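Local coordinates for protein mandalate racemase/muconate lactonizing enzyme (Unidentified, PDB 4E4U) that probably catalyses an isomerisation or related reaction of the mandelate racemase and muconate lactonizing branch of the enolase superfamily, its exact substrate being unknown, at residues H268-N282 with L298-N312. Sequence-based numbering, arbitrary orientation.
Sequences HKLLQAGGASILQLN and LAEVHYAQIAPHLYN
Leu279 and Gln305 bond backbone to backbone where strands 278-279 and 305-306 run parallel, neighbours in the C-terminal barrel domain of the enolase superfamily; helix 289-301 makes the beta-alpha-beta crossover between them. Gln305 uses both its backbone polar atoms here: its N donates to Ser277 O at 3.0 Å, and its O accepts from Leu279 N at 2.8 Å. Leu279 O then takes Ala307 N in a nearly straight bond (176°), although the donor stands above the carbonyl plane, and Leu281 O receives His309 N beyond the strands.

Two waters add to this. One gives Ser277 O its second donor and also donates to Gln305 OE1, which is gripped as well by Gln178 of a third subunit; another donates to Ala307 O and weakly accepts from Gln280 NE2, whose stronger partner is Glu233.

Before the strands, the last turns of helices 263-272 and 289-301 pack together. Leu271 CB lies over the centre of the His302 ring, a CH-pi contact 3.7 Å from the centroid, while its CD1 packs on Leu298 CB. A water joins His302 NE2 to His268 ND1, and each ring also meets the other histidine's copy on a second subunit edge-to-face, His268 on His302 and His302 on His268.

Past the strands, the amide nitrogen of buried Asn282 spends both its hydrogens. With CG anti to the backbone N (chi1 -174°), the amide reaches across to His309 and Asn312, while its OD1 accepts from Ala284 N and a water. ND2 meets ND1 of His309 in the ring plane at 2.9 Å, and Asn312 OD1 at 3.1 Å; Tyr311 N reaches that same oxygen from the opposite face of its amide.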
loop_
_atom_site.group_PDB
_atom_site.type_symbol
_atom_site.label_atom_id
_atom_site.label_comp_id
_atom_site.label_asym_id
_atom_site.label_seq_id
_atom_site.Cartn_x
_atom_site.Cartn_y
_atom_site.Cartn_z
ATOM N N HIS A 268 -4.202 -17.516 -8.195
ATOM C CA HIS A 268 -3.927 -16.098 -8.389
ATOM C C HIS A 268 -4.001 -15.335 -7.066
ATOM O O HIS A 268 -3.094 -14.580 -6.722
ATOM C CB HIS A 268 -4.905 -15.510 -9.409
ATOM C CG HIS A 268 -4.811 -14.024 -9.554
ATOM N ND1 HIS A 268 -3.691 -13.385 -10.050
ATOM C CD2 HIS A 268 -5.702 -13.047 -9.260
ATOM C CE1 HIS A 268 -3.909 -12.081 -10.074
ATOM N NE2 HIS A 268 -5.114 -11.851 -9.588
ATOM N N LYS A 269 -5.077 -15.539 -6.311
ATOM C CA LYS A 269 -5.229 -14.847 -5.034
ATOM C C LYS A 269 -4.070 -15.179 -4.097
ATOM O O LYS A 269 -3.527 -14.304 -3.416
ATOM C CB LYS A 269 -6.548 -15.232 -4.368
ATOM C CG LYS A 269 -7.780 -14.770 -5.096
ATOM C CD LYS A 269 -9.029 -15.189 -4.335
ATOM C CE LYS A 269 -10.280 -14.942 -5.155
ATOM N NZ LYS A 269 -11.493 -15.536 -4.538
ATOM N N LEU A 270 -3.697 -16.453 -4.062
ATOM C CA LEU A 270 -2.585 -16.894 -3.226
ATOM C C LEU A 270 -1.271 -16.206 -3.602
ATOM O O LEU A 270 -0.564 -15.680 -2.742
ATOM C CB LEU A 270 -2.429 -18.408 -3.341
ATOM C CG LEU A 270 -1.253 -19.040 -2.598
ATOM C CD1 LEU A 270 -1.525 -19.062 -1.101
ATOM C CD2 LEU A 270 -1.025 -20.451 -3.123
ATOM N N LEU A 271 -0.954 -16.205 -4.893
ATOM C CA LEU A 271 0.292 -15.603 -5.364
ATOM C C LEU A 271 0.306 -14.086 -5.189
ATOM O O LEU A 271 1.331 -13.516 -4.834
ATOM C CB LEU A 271 0.523 -15.968 -6.831
ATOM C CG LEU A 271 0.866 -17.438 -7.070
ATOM C CD1 LEU A 271 0.648 -17.783 -8.534
ATOM C CD2 LEU A 271 2.308 -17.721 -6.645
ATOM N N GLN A 272 -0.834 -13.439 -5.418
ATOM C CA GLN A 272 -0.937 -11.988 -5.242
ATOM C C GLN A 272 -0.613 -11.586 -3.813
ATOM O O GLN A 272 -0.040 -10.524 -3.583
ATOM C CB GLN A 272 -2.349 -11.505 -5.581
ATOM C CG GLN A 272 -2.695 -11.548 -7.046
ATOM C CD GLN A 272 -1.929 -10.535 -7.854
ATOM O OE1 GLN A 272 -0.864 -10.836 -8.395
ATOM N NE2 GLN A 272 -2.469 -9.324 -7.953
ATOM N N ALA A 273 -0.985 -12.437 -2.859
ATOM C CA ALA A 273 -0.745 -12.169 -1.443
ATOM C C ALA A 273 0.691 -12.470 -1.014
ATOM O O ALA A 273 1.078 -12.122 0.100
ATOM C CB ALA A 273 -1.731 -12.967 -0.583
ATOM N N GLY A 274 1.458 -13.160 -1.859
ATOM C CA GLY A 274 2.771 -13.652 -1.466
ATOM C C GLY A 274 2.648 -14.849 -0.531
ATOM O O GLY A 274 3.485 -15.069 0.342
ATOM N N GLY A 275 1.582 -15.623 -0.710
ATOM C CA GLY A 275 1.264 -16.696 0.218
ATOM C C GLY A 275 2.107 -17.955 0.134
ATOM O O GLY A 275 2.193 -18.692 1.116
ATOM N N ALA A 276 2.714 -18.221 -1.020
ATOM C CA ALA A 276 3.532 -19.419 -1.194
ATOM C C ALA A 276 4.429 -19.257 -2.403
ATOM O O ALA A 276 4.098 -18.521 -3.335
ATOM C CB ALA A 276 2.648 -20.654 -1.355
ATOM N N SER A 277 5.558 -19.963 -2.402
ATOM C CA SER A 277 6.478 -19.941 -3.535
ATOM C C SER A 277 6.566 -21.292 -4.231
ATOM O O SER A 277 7.256 -21.430 -5.239
ATOM C CB SER A 277 7.868 -19.509 -3.093
ATOM O OG SER A 277 8.366 -20.391 -2.108
ATOM N N ILE A 278 5.880 -22.287 -3.678
ATOM C CA ILE A 278 5.857 -23.629 -4.243
ATOM C C ILE A 278 4.399 -24.068 -4.250
ATOM O O ILE A 278 3.760 -24.117 -3.200
ATOM C CB ILE A 278 6.719 -24.601 -3.409
ATOM C CG1 ILE A 278 8.193 -24.170 -3.443
ATOM C CG2 ILE A 278 6.589 -26.034 -3.916
ATOM C CD1 ILE A 278 9.059 -24.852 -2.389
ATOM N N LEU A 279 3.866 -24.342 -5.441
ATOM C CA LEU A 279 2.449 -24.650 -5.600
ATOM C C LEU A 279 2.216 -26.138 -5.759
ATOM O O LEU A 279 2.700 -26.760 -6.712
ATOM C CB LEU A 279 1.865 -23.925 -6.809
ATOM C CG LEU A 279 2.017 -22.418 -6.842
ATOM C CD1 LEU A 279 1.197 -21.829 -7.984
ATOM C CD2 LEU A 279 1.603 -21.802 -5.524
ATOM N N GLN A 280 1.456 -26.695 -4.825
ATOM C CA GLN A 280 1.197 -28.122 -4.764
ATOM C C GLN A 280 -0.185 -28.464 -5.308
ATOM O O GLN A 280 -0.990 -29.136 -4.660
ATOM C CB GLN A 280 1.365 -28.607 -3.331
ATOM C CG GLN A 280 2.750 -28.313 -2.788
ATOM C CD GLN A 280 2.891 -28.655 -1.333
ATOM O OE1 GLN A 280 2.112 -28.196 -0.497
ATOM N NE2 GLN A 280 3.903 -29.458 -1.013
ATOM N N LEU A 281 -0.447 -28.013 -6.524
ATOM C CA LEU A 281 -1.690 -28.355 -7.191
ATOM C C LEU A 281 -1.820 -29.874 -7.335
ATOM O O LEU A 281 -0.823 -30.586 -7.530
ATOM C CB LEU A 281 -1.741 -27.668 -8.562
ATOM C CG LEU A 281 -0.673 -28.069 -9.589
ATOM C CD1 LEU A 281 -1.087 -29.268 -10.440
ATOM C CD2 LEU A 281 -0.331 -26.894 -10.490
ATOM N N ASN A 282 -3.049 -30.364 -7.241
ATOM C CA ASN A 282 -3.357 -31.732 -7.626
ATOM C C ASN A 282 -4.157 -31.642 -8.919
ATOM O O ASN A 282 -5.224 -31.004 -8.950
ATOM C CB ASN A 282 -4.132 -32.455 -6.527
ATOM C CG ASN A 282 -4.342 -33.923 -6.837
ATOM O OD1 ASN A 282 -4.823 -34.279 -7.919
ATOM N ND2 ASN A 282 -3.994 -34.785 -5.889
ATOM N N LEU A 298 0.848 -18.955 -13.997
ATOM C CA LEU A 298 0.813 -17.950 -12.935
ATOM C C LEU A 298 2.065 -18.066 -12.083
ATOM O O LEU A 298 2.691 -17.060 -11.746
ATOM C CB LEU A 298 -0.418 -18.116 -12.049
ATOM C CG LEU A 298 -1.782 -18.008 -12.723
ATOM C CD1 LEU A 298 -2.895 -18.164 -11.686
ATOM C CD2 LEU A 298 -1.895 -16.679 -13.453
ATOM N N ALA A 299 2.444 -19.298 -11.750
ATOM C CA ALA A 299 3.641 -19.484 -10.956
ATOM C C ALA A 299 4.861 -18.914 -11.680
ATOM O O ALA A 299 5.697 -18.251 -11.065
ATOM C CB ALA A 299 3.834 -20.945 -10.624
ATOM N N GLU A 300 4.964 -19.142 -12.990
ATOM C CA GLU A 300 6.130 -18.656 -13.737
ATOM C C GLU A 300 6.329 -17.151 -13.576
ATOM O O GLU A 300 7.450 -16.680 -13.376
ATOM C CB GLU A 300 6.008 -18.956 -15.226
ATOM C CG GLU A 300 6.188 -20.401 -15.617
ATOM C CD GLU A 300 6.392 -20.522 -17.111
ATOM O OE1 GLU A 300 5.421 -20.841 -17.822
ATOM O OE2 GLU A 300 7.525 -20.270 -17.575
ATOM N N VAL A 301 5.249 -16.384 -13.674
ATOM C CA VAL A 301 5.411 -14.934 -13.674
ATOM C C VAL A 301 5.732 -14.393 -12.289
ATOM O O VAL A 301 6.216 -13.277 -12.167
ATOM C CB VAL A 301 4.225 -14.164 -14.333
ATOM C CG1 VAL A 301 4.107 -14.551 -15.797
ATOM C CG2 VAL A 301 2.921 -14.386 -13.578
ATOM N N HIS A 302 5.478 -15.195 -11.254
ATOM C CA HIS A 302 5.865 -14.863 -9.880
ATOM C C HIS A 302 7.199 -15.492 -9.474
ATOM O O HIS A 302 7.628 -15.365 -8.324
ATOM C CB HIS A 302 4.784 -15.297 -8.889
ATOM C CG HIS A 302 3.535 -14.488 -8.976
ATOM N ND1 HIS A 302 3.316 -13.366 -8.211
ATOM C CD2 HIS A 302 2.435 -14.634 -9.763
ATOM C CE1 HIS A 302 2.128 -12.864 -8.503
ATOM N NE2 HIS A 302 1.577 -13.606 -9.438
ATOM N N TYR A 303 7.853 -16.165 -10.419
ATOM C CA TYR A 303 9.071 -16.943 -10.148
ATOM C C TYR A 303 8.839 -17.989 -9.038
ATOM O O TYR A 303 9.740 -18.293 -8.240
ATOM C CB TYR A 303 10.281 -16.060 -9.805
ATOM C CG TYR A 303 10.910 -15.267 -10.935
ATOM C CD1 TYR A 303 10.361 -15.214 -12.210
ATOM C CD2 TYR A 303 12.104 -14.606 -10.716
ATOM C CE1 TYR A 303 10.975 -14.471 -13.224
ATOM C CE2 TYR A 303 12.717 -13.863 -11.705
ATOM C CZ TYR A 303 12.157 -13.806 -12.960
ATOM O OH TYR A 303 12.786 -13.066 -13.938
ATOM N N ALA A 304 7.624 -18.531 -9.004
ATOM C CA ALA A 304 7.284 -19.641 -8.126
ATOM C C ALA A 304 7.461 -20.953 -8.882
ATOM O O ALA A 304 7.558 -20.967 -10.114
ATOM C CB ALA A 304 5.848 -19.495 -7.599
ATOM N N GLN A 305 7.482 -22.056 -8.148
ATOM C CA GLN A 305 7.648 -23.371 -8.745
ATOM C C GLN A 305 6.427 -24.235 -8.493
ATOM O O GLN A 305 5.613 -23.947 -7.611
ATOM C CB GLN A 305 8.871 -24.067 -8.153
ATOM C CG GLN A 305 10.174 -23.353 -8.411
ATOM C CD GLN A 305 11.318 -24.010 -7.682
ATOM O OE1 GLN A 305 11.423 -23.926 -6.446
ATOM N NE2 GLN A 305 12.175 -24.710 -8.431
ATOM N N ILE A 306 6.258 -25.282 -9.292
ATOM C CA ILE A 306 5.200 -26.246 -9.010
ATOM C C ILE A 306 5.779 -27.557 -8.501
ATOM O O ILE A 306 6.844 -28.007 -8.928
ATOM C CB ILE A 306 4.251 -26.512 -10.208
ATOM C CG1 ILE A 306 4.942 -27.342 -11.294
ATOM C CG2 ILE A 306 3.688 -25.199 -10.754
ATOM C CD1 ILE A 306 3.978 -27.922 -12.306
ATOM N N ALA A 307 5.069 -28.139 -7.548
ATOM C CA ALA A 307 5.429 -29.420 -6.955
ATOM C C ALA A 307 4.127 -30.176 -6.755
ATOM O O ALA A 307 3.545 -30.143 -5.667
ATOM C CB ALA A 307 6.135 -29.212 -5.627
ATOM N N PRO A 308 3.634 -30.832 -7.814
ATOM C CA PRO A 308 2.269 -31.361 -7.734
ATOM C C PRO A 308 2.075 -32.385 -6.621
ATOM O O PRO A 308 2.938 -33.230 -6.345
ATOM C CB PRO A 308 2.055 -32.005 -9.106
ATOM C CG PRO A 308 2.999 -31.278 -10.012
ATOM C CD PRO A 308 4.214 -31.004 -9.157
ATOM N N HIS A 309 0.914 -32.277 -5.990
ATOM C CA HIS A 309 0.507 -33.155 -4.908
ATOM C C HIS A 309 -0.028 -34.463 -5.468
ATOM O O HIS A 309 -0.640 -34.496 -6.544
ATOM C CB HIS A 309 -0.593 -32.457 -4.103
ATOM C CG HIS A 309 -1.325 -33.359 -3.161
ATOM N ND1 HIS A 309 -2.476 -34.027 -3.515
ATOM C CD2 HIS A 309 -1.090 -33.677 -1.865
ATOM C CE1 HIS A 309 -2.904 -34.739 -2.487
ATOM N NE2 HIS A 309 -2.081 -34.541 -1.475
ATOM N N LEU A 310 0.182 -35.543 -4.728
ATOM C CA LEU A 310 -0.381 -36.824 -5.106
ATOM C C LEU A 310 -0.672 -37.654 -3.855
ATOM O O LEU A 310 0.243 -38.038 -3.129
ATOM C CB LEU A 310 0.578 -37.559 -6.049
ATOM C CG LEU A 310 -0.032 -38.422 -7.149
ATOM C CD1 LEU A 310 -0.790 -39.598 -6.551
ATOM C CD2 LEU A 310 -0.931 -37.588 -8.056
ATOM N N TYR A 311 -1.953 -37.901 -3.596
ATOM C CA TYR A 311 -2.358 -38.847 -2.563
ATOM C C TYR A 311 -3.592 -39.564 -3.075
ATOM O O TYR A 311 -4.699 -39.404 -2.556
ATOM C CB TYR A 311 -2.634 -38.172 -1.210
ATOM C CG TYR A 311 -2.667 -39.197 -0.095
ATOM C CD1 TYR A 311 -1.510 -39.874 0.276
ATOM C CD2 TYR A 311 -3.851 -39.522 0.558
ATOM C CE1 TYR A 311 -1.522 -40.833 1.270
ATOM C CE2 TYR A 311 -3.871 -40.486 1.567
ATOM C CZ TYR A 311 -2.702 -41.131 1.917
ATOM O OH TYR A 311 -2.706 -42.087 2.910
ATOM N N ASN A 312 -3.385 -40.350 -4.122
ATOM C CA ASN A 312 -4.476 -40.934 -4.884
ATOM C C ASN A 312 -3.874 -41.942 -5.857
ATOM O O ASN A 312 -2.727 -42.367 -5.660
ATOM C CB ASN A 312 -5.347 -39.850 -5.564
ATOM C CG ASN A 312 -4.541 -38.821 -6.340
ATOM O OD1 ASN A 312 -4.004 -37.858 -5.775
ATOM N ND2 ASN A 312 -4.483 -38.998 -7.652
HETATM O O HOH W 1 -0.970 -13.408 -10.754
HETATM O O HOH W 2 10.069 -21.719 -5.248
HETATM O O HOH W 3 3.895 -31.664 -3.208
HETATM O O HOH W 4 -3.825 -36.507 -9.265
#